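PDB 4BE3: alginate lyase, family PL7, which cleaves alginate, working exolytically and, as expected of a family PL7 polysaccharide lyase, most likely by beta-elimination. Local coordinates for residues 65-70 with 107-112; 13-18 with 23-28; 260-265 with 294-299; 121-126 with 200-205. All blocks are in the same frame, centred on the assembly; numbering follows the deposited sequence.

Contact 1 of 4, residues 65-70 with 107-112. With SRT (S,R meso-tartaric acid), chain C.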
# COMPACT_ATOMS: atom_id res chain seq x y z
N ARG A 65 0.59 -2.71 -25.94
CA ARG A 65 -0.48 -2.12 -25.06
C ARG A 65 -0.32 -0.58 -25.09
O ARG A 65 0.79 -0.10 -25.36
CB ARG A 65 -0.30 -2.62 -23.60
CG ARG A 65 0.94 -2.03 -22.89
CD ARG A 65 1.24 -2.78 -21.58
NE ARG A 65 1.89 -4.09 -21.91
CZ ARG A 65 1.74 -5.15 -21.15
NH1 ARG A 65 0.79 -5.14 -20.16
NH2 ARG A 65 2.48 -6.24 -21.33
N THR A 66 -1.41 0.11 -24.79
CA THR A 66 -1.30 1.52 -24.29
C THR A 66 -1.98 1.41 -22.96
O THR A 66 -3.26 1.19 -22.92
CB THR A 66 -2.04 2.44 -25.20
OG1 THR A 66 -1.37 2.46 -26.47
CG2 THR A 66 -2.01 3.87 -24.58
N GLU A 67 -1.22 1.39 -21.83
CA GLU A 67 -1.93 0.92 -20.58
C GLU A 67 -1.18 1.62 -19.39
O GLU A 67 0.10 1.66 -19.38
CB GLU A 67 -1.68 -0.63 -20.51
CG GLU A 67 -2.52 -1.28 -19.39
CD GLU A 67 -2.27 -2.76 -19.27
OE1 GLU A 67 -1.08 -3.23 -19.43
OE2 GLU A 67 -3.26 -3.44 -18.94
N LEU A 68 -1.99 1.97 -18.43
CA LEU A 68 -1.40 2.56 -17.14
C LEU A 68 -0.90 1.46 -16.26
O LEU A 68 -1.54 0.35 -16.23
CB LEU A 68 -2.55 3.23 -16.45
CG LEU A 68 -3.27 4.27 -17.22
CD1 LEU A 68 -4.31 4.88 -16.22
CD2 LEU A 68 -2.30 5.43 -17.62
N GLY A 69 0.12 1.69 -15.41
CA GLY A 69 0.49 0.73 -14.37
C GLY A 69 0.52 1.56 -13.07
O GLY A 69 1.05 2.73 -13.06
N GLN A 70 -0.04 0.97 -12.05
CA GLN A 70 -0.09 1.72 -10.75
C GLN A 70 1.34 1.77 -10.16
O GLN A 70 2.06 0.75 -10.03
CB GLN A 70 -1.04 0.94 -9.82
CG GLN A 70 -1.07 1.50 -8.41
CD GLN A 70 -1.98 0.61 -7.57
OE1 GLN A 70 -2.04 -0.65 -7.81
NE2 GLN A 70 -2.58 1.16 -6.48
N VAL A 107 -8.67 -4.91 -20.31
CA VAL A 107 -9.12 -3.58 -19.91
C VAL A 107 -8.85 -3.31 -18.40
O VAL A 107 -9.07 -2.17 -17.96
CB VAL A 107 -10.60 -3.33 -20.19
CG1 VAL A 107 -10.78 -3.42 -21.70
CG2 VAL A 107 -11.51 -4.36 -19.47
N GLY A 108 -8.37 -4.31 -17.70
CA GLY A 108 -7.88 -4.13 -16.27
C GLY A 108 -7.18 -5.35 -15.78
O GLY A 108 -7.48 -6.49 -16.30
N GLN A 109 -6.16 -5.23 -14.91
CA GLN A 109 -5.50 -6.40 -14.46
C GLN A 109 -4.91 -6.12 -13.07
O GLN A 109 -4.80 -4.93 -12.69
CB GLN A 109 -4.25 -6.73 -15.29
CG GLN A 109 -4.02 -6.13 -16.55
CD GLN A 109 -2.66 -6.52 -17.17
OE1 GLN A 109 -2.26 -5.93 -18.14
NE2 GLN A 109 -1.97 -7.47 -16.58
N ILE A 110 -4.57 -7.23 -12.39
CA ILE A 110 -3.56 -7.15 -11.30
C ILE A 110 -2.36 -7.87 -11.94
O ILE A 110 -2.52 -9.01 -12.44
CB ILE A 110 -4.01 -7.91 -10.05
CG1 ILE A 110 -5.25 -7.11 -9.51
CG2 ILE A 110 -2.77 -8.00 -9.07
CD1 ILE A 110 -5.90 -7.87 -8.38
N HIS A 111 -1.16 -7.22 -11.90
CA HIS A 111 0.03 -7.87 -12.42
C HIS A 111 1.05 -8.01 -11.32
O HIS A 111 1.25 -7.05 -10.54
CB HIS A 111 0.51 -6.94 -13.51
CG HIS A 111 1.78 -7.37 -14.16
ND1 HIS A 111 1.81 -8.37 -15.05
CD2 HIS A 111 3.09 -6.97 -13.96
CE1 HIS A 111 3.12 -8.62 -15.43
NE2 HIS A 111 3.90 -7.75 -14.79
N SER A 112 1.71 -9.17 -11.25
CA SER A 112 2.68 -9.36 -10.14
C SER A 112 3.99 -8.65 -10.63
O SER A 112 4.45 -8.72 -11.81
CB SER A 112 2.75 -10.92 -9.85
OG SER A 112 4.07 -10.98 -9.16
O1 SRT C . 4.29 -6.52 -17.95
O11 SRT C . 2.39 -5.46 -17.18
C1 SRT C . 3.59 -5.56 -17.51
C2 SRT C . 4.10 -4.17 -17.42
O2 SRT C . 3.85 -3.42 -16.22
C3 SRT C . 5.01 -3.69 -18.52
O3 SRT C . 3.93 -3.33 -19.27
C4 SRT C . 5.98 -2.63 -18.24
O4 SRT C . 5.81 -1.48 -18.63
O41 SRT C . 6.91 -2.85 -17.46

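Contact 2 of 4, residues 13-18 with 23-28. With SRT (S,R meso-tartaric acid), chain C.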
# COMPACT_ATOMS: atom_id res chain seq x y z
N GLU A 13 -0.74 8.85 -9.82
CA GLU A 13 -0.53 7.51 -9.21
C GLU A 13 -0.25 6.40 -10.26
O GLU A 13 0.03 5.27 -9.88
CB GLU A 13 -1.84 7.14 -8.44
CG GLU A 13 -1.91 8.07 -7.22
CD GLU A 13 -3.08 7.69 -6.32
OE1 GLU A 13 -3.49 6.43 -6.15
OE2 GLU A 13 -3.72 8.64 -5.74
N TRP A 14 -0.27 6.80 -11.51
CA TRP A 14 -0.01 5.87 -12.63
C TRP A 14 1.17 6.22 -13.50
O TRP A 14 1.41 7.46 -13.69
CB TRP A 14 -1.20 5.89 -13.58
CG TRP A 14 -2.52 5.49 -12.93
CD1 TRP A 14 -3.55 6.34 -12.53
CD2 TRP A 14 -3.08 4.12 -12.82
NE1 TRP A 14 -4.65 5.62 -12.14
CE2 TRP A 14 -4.39 4.25 -12.27
CE3 TRP A 14 -2.57 2.83 -13.10
CZ2 TRP A 14 -5.29 3.13 -12.09
CZ3 TRP A 14 -3.42 1.71 -12.86
CH2 TRP A 14 -4.75 1.87 -12.35
N LYS A 15 1.88 5.23 -14.11
CA LYS A 15 2.83 5.47 -15.18
C LYS A 15 2.16 4.83 -16.42
O LYS A 15 1.08 4.12 -16.26
CB LYS A 15 4.14 4.78 -14.91
CG LYS A 15 4.00 3.26 -14.81
CD LYS A 15 5.28 2.59 -14.36
CE LYS A 15 5.51 2.86 -12.86
NZ LYS A 15 6.51 1.82 -12.41
N ILE A 16 2.72 5.08 -17.59
CA ILE A 16 2.10 4.46 -18.80
C ILE A 16 3.17 3.82 -19.66
O ILE A 16 4.36 4.27 -19.65
CB ILE A 16 1.23 5.54 -19.58
CG1 ILE A 16 0.16 4.87 -20.56
CG2 ILE A 16 2.12 6.45 -20.44
CD1 ILE A 16 -0.90 5.81 -21.05
N LEU A 17 2.75 2.77 -20.42
CA LEU A 17 3.55 2.33 -21.59
C LEU A 17 2.58 2.56 -22.78
O LEU A 17 1.39 2.08 -22.70
CB LEU A 17 3.92 0.85 -21.41
CG LEU A 17 4.44 0.17 -22.72
CD1 LEU A 17 5.72 1.01 -23.17
CD2 LEU A 17 4.77 -1.22 -22.27
N LEU A 18 3.01 3.15 -23.90
CA LEU A 18 2.18 3.31 -25.11
C LEU A 18 2.47 2.25 -26.11
O LEU A 18 3.56 1.58 -26.02
CB LEU A 18 2.51 4.66 -25.78
CG LEU A 18 2.43 5.89 -24.81
CD1 LEU A 18 2.76 7.11 -25.72
CD2 LEU A 18 1.04 6.11 -24.15
N HIS A 23 7.67 4.95 -22.63
CA HIS A 23 7.34 4.87 -21.20
C HIS A 23 7.24 6.23 -20.64
O HIS A 23 8.10 7.12 -20.96
CB HIS A 23 8.42 4.15 -20.41
CG HIS A 23 8.44 2.62 -20.65
ND1 HIS A 23 7.81 1.75 -19.78
CD2 HIS A 23 9.11 1.85 -21.57
CE1 HIS A 23 8.03 0.47 -20.22
NE2 HIS A 23 8.84 0.54 -21.29
N LYS A 24 6.28 6.50 -19.78
CA LYS A 24 6.18 7.89 -19.27
C LYS A 24 5.75 7.74 -17.81
O LYS A 24 4.77 7.04 -17.51
CB LYS A 24 5.19 8.78 -20.06
CG LYS A 24 5.14 10.26 -19.57
CD LYS A 24 6.30 11.09 -20.13
CE LYS A 24 6.16 12.57 -19.76
NZ LYS A 24 6.95 12.78 -18.52
N GLU A 25 6.51 8.38 -16.89
CA GLU A 25 6.23 8.14 -15.47
C GLU A 25 5.32 9.25 -14.94
O GLU A 25 4.59 9.07 -13.97
CB GLU A 25 7.59 8.09 -14.76
CG GLU A 25 7.50 7.77 -13.29
CD GLU A 25 7.42 6.24 -13.01
OE1 GLU A 25 7.83 5.43 -13.93
OE2 GLU A 25 7.00 5.87 -11.84
N ASP A 26 5.49 10.47 -15.47
CA ASP A 26 4.71 11.67 -14.98
C ASP A 26 3.62 11.99 -15.95
O ASP A 26 3.87 12.49 -17.05
CB ASP A 26 5.53 13.01 -14.84
CG ASP A 26 4.64 14.21 -14.30
OD1 ASP A 26 3.47 14.06 -13.75
OD2 ASP A 26 5.17 15.36 -14.40
N LEU A 27 2.38 11.68 -15.57
CA LEU A 27 1.30 11.70 -16.62
C LEU A 27 0.42 12.84 -16.48
O LEU A 27 -0.53 13.08 -17.22
CB LEU A 27 0.41 10.34 -16.54
CG LEU A 27 1.22 9.08 -16.86
CD1 LEU A 27 0.21 7.91 -16.67
CD2 LEU A 27 1.79 9.17 -18.25
N VAL A 28 0.77 13.71 -15.51
CA VAL A 28 0.01 14.97 -15.47
C VAL A 28 0.29 15.83 -16.69
O VAL A 28 1.57 16.07 -17.06
CB VAL A 28 0.26 15.75 -14.14
CG1 VAL A 28 -0.39 17.14 -14.22
CG2 VAL A 28 -0.40 15.00 -12.95
O1 SRT C . 4.29 -6.52 -17.95
O11 SRT C . 2.39 -5.46 -17.18
C1 SRT C . 3.59 -5.56 -17.51
C2 SRT C . 4.10 -4.17 -17.42
O2 SRT C . 3.85 -3.42 -16.22
C3 SRT C . 5.01 -3.69 -18.52
O3 SRT C . 3.93 -3.33 -19.27
C4 SRT C . 5.98 -2.63 -18.24
O4 SRT C . 5.81 -1.48 -18.63
O41 SRT C . 6.91 -2.85 -17.46
O HOH W 1 1.91 10.03 -13.33
O HOH W 2 6.03 3.03 -17.81

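Contact 3 of 4, residues 260-265 with 294-299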
# COMPACT_ATOMS: atom_id res chain seq x y z
N ALA A 260 -5.69 -0.32 -22.58
CA ALA A 260 -5.94 -1.22 -23.71
C ALA A 260 -4.70 -2.08 -23.92
O ALA A 260 -3.73 -1.64 -24.53
CB ALA A 260 -6.25 -0.41 -24.95
N TYR A 261 -4.75 -3.33 -23.44
CA TYR A 261 -3.61 -4.25 -23.61
C TYR A 261 -4.13 -5.21 -24.67
O TYR A 261 -5.00 -6.07 -24.38
CB TYR A 261 -3.44 -4.95 -22.24
CG TYR A 261 -2.38 -6.06 -22.23
CD1 TYR A 261 -1.36 -6.13 -23.20
CD2 TYR A 261 -2.41 -6.99 -21.14
CE1 TYR A 261 -0.35 -7.13 -23.06
CE2 TYR A 261 -1.41 -7.96 -21.04
CZ TYR A 261 -0.44 -8.01 -21.96
OH TYR A 261 0.53 -8.99 -21.81
N ASN A 262 -3.65 -5.02 -25.86
CA ASN A 262 -4.23 -5.73 -27.08
C ASN A 262 -3.83 -7.16 -27.02
O ASN A 262 -2.66 -7.42 -26.97
CB ASN A 262 -3.64 -5.09 -28.29
CG ASN A 262 -4.47 -5.43 -29.56
OD1 ASN A 262 -5.34 -6.31 -29.48
ND2 ASN A 262 -4.23 -4.71 -30.62
N GLN A 263 -4.79 -8.13 -27.07
CA GLN A 263 -4.28 -9.49 -27.07
C GLN A 263 -4.30 -10.04 -28.50
O GLN A 263 -3.96 -11.21 -28.68
CB GLN A 263 -5.31 -10.38 -26.35
CG GLN A 263 -5.58 -9.81 -24.93
CD GLN A 263 -4.34 -9.91 -24.06
OE1 GLN A 263 -3.71 -8.81 -23.69
NE2 GLN A 263 -3.94 -11.07 -23.67
N THR A 264 -4.57 -9.20 -29.49
CA THR A 264 -4.41 -9.75 -30.86
C THR A 264 -3.05 -9.27 -31.44
O THR A 264 -2.75 -8.09 -31.50
CB THR A 264 -5.55 -9.14 -31.76
OG1 THR A 264 -6.82 -9.53 -31.26
CG2 THR A 264 -5.46 -9.85 -33.20
N ASN A 265 -2.22 -10.23 -31.72
CA ASN A 265 -0.87 -9.97 -32.30
C ASN A 265 -0.76 -10.63 -33.65
O ASN A 265 -1.72 -11.24 -34.17
CB ASN A 265 0.18 -10.54 -31.35
CG ASN A 265 -0.13 -11.98 -31.01
OD1 ASN A 265 -0.03 -12.83 -31.91
ND2 ASN A 265 -0.46 -12.30 -29.69
N SER A 294 -6.63 -3.05 -37.46
CA SER A 294 -5.72 -3.91 -36.75
C SER A 294 -5.28 -3.17 -35.46
O SER A 294 -4.07 -2.89 -35.21
CB SER A 294 -4.54 -4.23 -37.64
OG SER A 294 -4.90 -5.20 -38.58
N TYR A 295 -6.27 -2.95 -34.59
CA TYR A 295 -5.96 -2.27 -33.32
C TYR A 295 -7.09 -2.44 -32.35
O TYR A 295 -8.21 -2.94 -32.69
CB TYR A 295 -5.79 -0.74 -33.58
CG TYR A 295 -7.04 -0.05 -34.06
CD1 TYR A 295 -7.40 -0.04 -35.39
CD2 TYR A 295 -7.87 0.63 -33.14
CE1 TYR A 295 -8.54 0.62 -35.85
CE2 TYR A 295 -9.05 1.29 -33.60
CZ TYR A 295 -9.35 1.28 -34.94
OH TYR A 295 -10.48 1.96 -35.38
N ALA A 296 -6.80 -2.02 -31.07
CA ALA A 296 -7.86 -2.05 -30.12
C ALA A 296 -7.96 -0.63 -29.54
O ALA A 296 -6.97 0.10 -29.53
CB ALA A 296 -7.43 -3.01 -28.95
N GLU A 297 -9.13 -0.27 -29.07
CA GLU A 297 -9.31 1.05 -28.58
C GLU A 297 -10.38 1.06 -27.48
O GLU A 297 -11.47 0.47 -27.65
CB GLU A 297 -9.84 1.92 -29.77
CG GLU A 297 -10.08 3.42 -29.27
CD GLU A 297 -10.49 4.33 -30.41
OE1 GLU A 297 -10.10 4.01 -31.59
OE2 GLU A 297 -11.21 5.37 -30.21
N VAL A 298 -10.07 1.62 -26.32
CA VAL A 298 -10.96 1.43 -25.16
C VAL A 298 -11.04 2.88 -24.52
O VAL A 298 -9.97 3.53 -24.42
CB VAL A 298 -10.27 0.54 -24.12
CG1 VAL A 298 -11.22 0.32 -22.90
CG2 VAL A 298 -9.96 -0.91 -24.73
N TRP A 299 -12.25 3.28 -24.14
CA TRP A 299 -12.44 4.62 -23.58
C TRP A 299 -12.86 4.52 -22.18
O TRP A 299 -13.71 3.70 -21.85
CB TRP A 299 -13.55 5.29 -24.34
CG TRP A 299 -13.25 5.67 -25.74
CD1 TRP A 299 -12.20 5.25 -26.63
CD2 TRP A 299 -14.04 6.57 -26.51
NE1 TRP A 299 -12.35 5.86 -27.85
CE2 TRP A 299 -13.45 6.64 -27.84
CE3 TRP A 299 -15.22 7.30 -26.23
CZ2 TRP A 299 -13.99 7.47 -28.87
CZ3 TRP A 299 -15.76 8.13 -27.27
CH2 TRP A 299 -15.19 8.16 -28.56

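Contact 4 of 4, residues 121-126 with 200-205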
# COMPACT_ATOMS: atom_id res chain seq x y z
N ILE A 121 -5.32 -11.41 -12.14
CA ILE A 121 -6.57 -11.20 -12.96
C ILE A 121 -6.28 -10.39 -14.15
O ILE A 121 -5.49 -9.42 -14.14
CB ILE A 121 -7.72 -10.52 -12.16
CG1 ILE A 121 -8.91 -10.29 -13.10
CG2 ILE A 121 -7.30 -9.15 -11.53
CD1 ILE A 121 -10.21 -9.87 -12.39
N LYS A 122 -6.95 -10.79 -15.30
CA LYS A 122 -6.91 -9.94 -16.47
C LYS A 122 -8.43 -9.93 -16.91
O LYS A 122 -9.06 -11.04 -16.96
CB LYS A 122 -6.14 -10.56 -17.65
CG LYS A 122 -4.63 -10.42 -17.35
CD LYS A 122 -3.80 -10.83 -18.64
CE LYS A 122 -3.96 -12.35 -18.94
NZ LYS A 122 -3.56 -13.37 -17.90
N ILE A 123 -8.98 -8.76 -17.08
CA ILE A 123 -10.42 -8.66 -17.55
C ILE A 123 -10.30 -8.38 -19.05
O ILE A 123 -9.68 -7.40 -19.52
CB ILE A 123 -11.12 -7.50 -16.84
CG1 ILE A 123 -11.12 -7.79 -15.30
CG2 ILE A 123 -12.51 -7.28 -17.39
CD1 ILE A 123 -11.66 -6.49 -14.53
N PHE A 124 -11.07 -9.21 -19.82
CA PHE A 124 -11.04 -9.10 -21.30
C PHE A 124 -12.39 -8.65 -21.83
O PHE A 124 -13.44 -9.01 -21.25
CB PHE A 124 -10.90 -10.55 -21.85
CG PHE A 124 -9.54 -11.17 -21.68
CD1 PHE A 124 -9.06 -11.66 -20.43
CD2 PHE A 124 -8.76 -11.36 -22.89
CE1 PHE A 124 -7.81 -12.29 -20.32
CE2 PHE A 124 -7.55 -12.06 -22.75
CZ PHE A 124 -7.05 -12.48 -21.53
N TYR A 125 -12.33 -8.04 -23.02
CA TYR A 125 -13.56 -7.84 -23.84
C TYR A 125 -13.10 -8.51 -25.17
O TYR A 125 -12.03 -8.19 -25.70
CB TYR A 125 -13.84 -6.34 -24.02
CG TYR A 125 -14.93 -6.16 -25.09
CD1 TYR A 125 -14.64 -6.13 -26.46
CD2 TYR A 125 -16.26 -6.06 -24.68
CE1 TYR A 125 -15.67 -5.97 -27.37
CE2 TYR A 125 -17.32 -5.83 -25.58
CZ TYR A 125 -16.98 -5.85 -26.92
OH TYR A 125 -18.03 -5.74 -27.85
N LYS A 126 -13.95 -9.45 -25.68
CA LYS A 126 -13.61 -10.13 -26.95
C LYS A 126 -14.86 -10.08 -27.88
O LYS A 126 -16.00 -10.35 -27.41
CB LYS A 126 -13.28 -11.54 -26.58
CG LYS A 126 -13.01 -12.42 -27.91
CD LYS A 126 -12.54 -13.79 -27.40
CE LYS A 126 -12.52 -14.76 -28.66
NZ LYS A 126 -12.06 -16.14 -28.19
N LEU A 200 -14.87 -9.35 -7.09
CA LEU A 200 -15.11 -8.65 -8.32
C LEU A 200 -16.56 -8.29 -8.47
O LEU A 200 -17.43 -9.08 -8.02
CB LEU A 200 -14.71 -9.61 -9.53
CG LEU A 200 -13.31 -10.17 -9.37
CD1 LEU A 200 -13.15 -11.13 -10.68
CD2 LEU A 200 -12.29 -9.02 -9.48
N THR A 201 -16.76 -7.09 -9.07
CA THR A 201 -18.18 -6.74 -9.38
C THR A 201 -18.16 -6.24 -10.77
O THR A 201 -17.41 -5.26 -11.09
CB THR A 201 -18.70 -5.65 -8.43
OG1 THR A 201 -18.50 -6.13 -7.08
CG2 THR A 201 -20.27 -5.34 -8.62
N PHE A 202 -19.11 -6.67 -11.58
CA PHE A 202 -19.26 -6.15 -12.94
C PHE A 202 -20.68 -5.69 -13.21
O PHE A 202 -21.59 -6.41 -12.81
CB PHE A 202 -19.02 -7.35 -13.95
CG PHE A 202 -17.61 -7.82 -13.95
CD1 PHE A 202 -16.70 -7.20 -14.83
CD2 PHE A 202 -17.24 -8.87 -13.11
CE1 PHE A 202 -15.39 -7.67 -14.94
CE2 PHE A 202 -15.92 -9.38 -13.18
CZ PHE A 202 -14.99 -8.74 -14.09
N SER A 203 -20.85 -4.47 -13.73
CA SER A 203 -22.24 -4.00 -13.91
C SER A 203 -22.34 -3.26 -15.23
O SER A 203 -21.35 -2.74 -15.77
CB SER A 203 -22.59 -3.04 -12.71
OG SER A 203 -21.74 -1.90 -12.76
N SER A 204 -23.54 -3.25 -15.79
CA SER A 204 -23.77 -2.55 -17.03
C SER A 204 -25.30 -2.35 -17.18
O SER A 204 -26.07 -3.23 -16.84
CB SER A 204 -23.27 -3.35 -18.21
OG SER A 204 -23.49 -2.64 -19.42
N GLU A 205 -25.70 -1.15 -17.56
CA GLU A 205 -27.15 -0.87 -17.55
C GLU A 205 -27.91 -1.89 -18.46
O GLU A 205 -27.59 -2.14 -19.64
CB GLU A 205 -27.35 0.57 -18.03
CG GLU A 205 -28.77 0.96 -18.41
CD GLU A 205 -29.72 0.99 -17.24
OE1 GLU A 205 -29.22 1.18 -16.10
OE2 GLU A 205 -30.95 0.80 -17.48

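Contact 1 of 4, residues 65-70 with 107-112
The carboxylate of E67 and the amide of Q109 come together between the strands, behind the R65 guanidinium that faces the bound meso-tartrate, their chains crossing at about a right angle with the two planes turned 42° apart. E67 has CG anti to the backbone N (chi1 -172°) and is extended beyond it, which carries its carboxylate across the gap between the two strands. R65 joins them from the ligand side: its NH1 forms a salt bridge to E67 OE1 at 2.8 Å, the oxygen lying in the guanidinium plane and being met nearly end-on to the C-O bond. A bend at chi3 (77°) swings that guanidinium under the tartrate, whose O3 sits 3.3 Å above the plane of the R65 group, over its centre. The H111 ring receives the same ligand on one face, with tartrate O11 3.5 Å above the ring plane. The segments carry the RTEL and QIH sequences familiar from PL7 lyases, on strands of the concave sheet of a beta-jelly roll; strands 254-258 and 260-262 run between them. With an alanine here in place of R65, E67 would probably lose one of its two cationic partners and the tartrate the flat surface under O3. The other partner of E67 OE1 is K257, which also bonds the tartrate. Further out, Y261 makes a cation-pi contact with R65, and E119 holds H111 through ND1.

Contact 2 of 4, residues 13-18 with 23-28
I16 and K24 form the antiparallel hydrogen-bonded pair of a short hairpin, I16 N to K24 O at 2.8 Å and K24 N to I16 O at 2.9 Å, with L17 and H23 following as the non-hydrogen-bonded pair. L17 and H23 share the sheet face that looks to the meso-tartrate. L17 puts CD1 squarely over the H23 ring, 3.7 Å from its centroid and 11° off the normal, a CH-pi contact. The edge of the same ring is turned to the ligand, H23 CE1 lying 3.4 Å from tartrate O4, while a water bridges H23 ND1 and I16 O. On the reverse face L27 approaches I16 at about a right angle, L27 CD2 to I16 CG2 at 3.5 Å, and L68 of the adjacent strand closes over both. L27 CD1 also reaches back to W14 CB. A second water links the two segments beyond the paired residues, touching W14 O and E25 O and accepting from L27 N at 2.8 Å. At the rim K15 and E25 run side by side, pointing the same way, with K15 NZ 4.1 Å from E25 OE2. That gap is too wide for a salt bridge, so the pair probably contributes only diffuse attraction, whereas the methyl over one face and the water at the edge should limit how the H23 imidazole can turn beside the ligand.

Contact 3 of 4, residues 260-265 with 294-299
N262 lays its side-chain amide against the methyl of A296, N262 CG and A296 CB being 3.9 Å apart, with OD1 and ND2 at almost the same distance from that methyl. Two residues back on the strand, A260 CB meets V298 CG2 at 3.8 Å. With such small groups in between, the axes of 260-262 and 295-299 come within 7.1 Å, running nearly antiparallel at 160°. The amide of N262 is held at both ends. OD1 accepts from T264 N at 3.0 Å in an Asx turn, the donor standing 57° out of the carbonyl plane, and ND2 is bonded to N53 OD1 and P52 O. Having CG anti to the backbone N (chi1 -163°) turns the amide toward A296 and these partners. A leucine in its place would probably leave T264 N and the N53 side chain without their mates and loosen the turn that ends strand 260-262. This is a join between the two sheets of the jelly roll: strand 260-262 lies between 65-70 and 104-112 in one sheet, and strand 295-306, entered soon after helix 286-291, lies between 44-52 and 80-90 in the other, with F49 against A260 and L86 against V298.

Contact 4 of 4, residues 121-126 with 200-205
F202 and I121 have the most surface buried here, each facing one aliphatic partner across the space between two sheets. The F202 ring offers its edge to I123: its CE1 lies 3.8 Å from I123 CG2 and 3.9 Å from I123 CD1, so two branches of the isoleucine hold the same corner of the ring. This follows from chi1 of I123 (-62°), which puts CG2 opposite the backbone N and sends CG1 and CD1 out beside it. I121 is stretched instead (chi1 177°, chi2 169°) and meets L200 tip to tip, I121 CD1 lying 3.6 Å from L200 CD1 and 3.7 Å from L200 CD2. The backbones stay about 10 Å apart at both pairs, the usual spacing of layers in a beta-sandwich, and the alternate residues K122 and F124 turn to the other side of their sheet, K122 to salt bridges with D153 and E119. W138 covers both I121 and L200, while Y189 touches I123 and F202. All four side chains are buried and purely hydrocarbon where they meet, so cohesion between these strands rests on dispersion and the exclusion of water, with shape complementarity rather than polar bonds setting the fit.

Contacts 1 and 2 each supply two residues of the tartrate pocket from different parts of one sheet: strands 14-17 and 65-70 are neighbours, E67 N and L17 O being probably hydrogen-bonded at 2.8 Å, and the contact centres lie about 11 Å apart. Contacts 3 and 4 lie away from the pocket, between the two sheets; the side chains of N262 and I121 are each about 12 Å from the ligand. Both connect directly to contact 1 through probable hydrogen bonds, T66 O with A260 N at 2.9 Å and V107 N with I123 O at 2.8 Å. Contacts 3 and 4, centres about 16 Å apart, touch through Q263 and F124; contacts 2 and 4 are the most distant, centres about 24 Å apart.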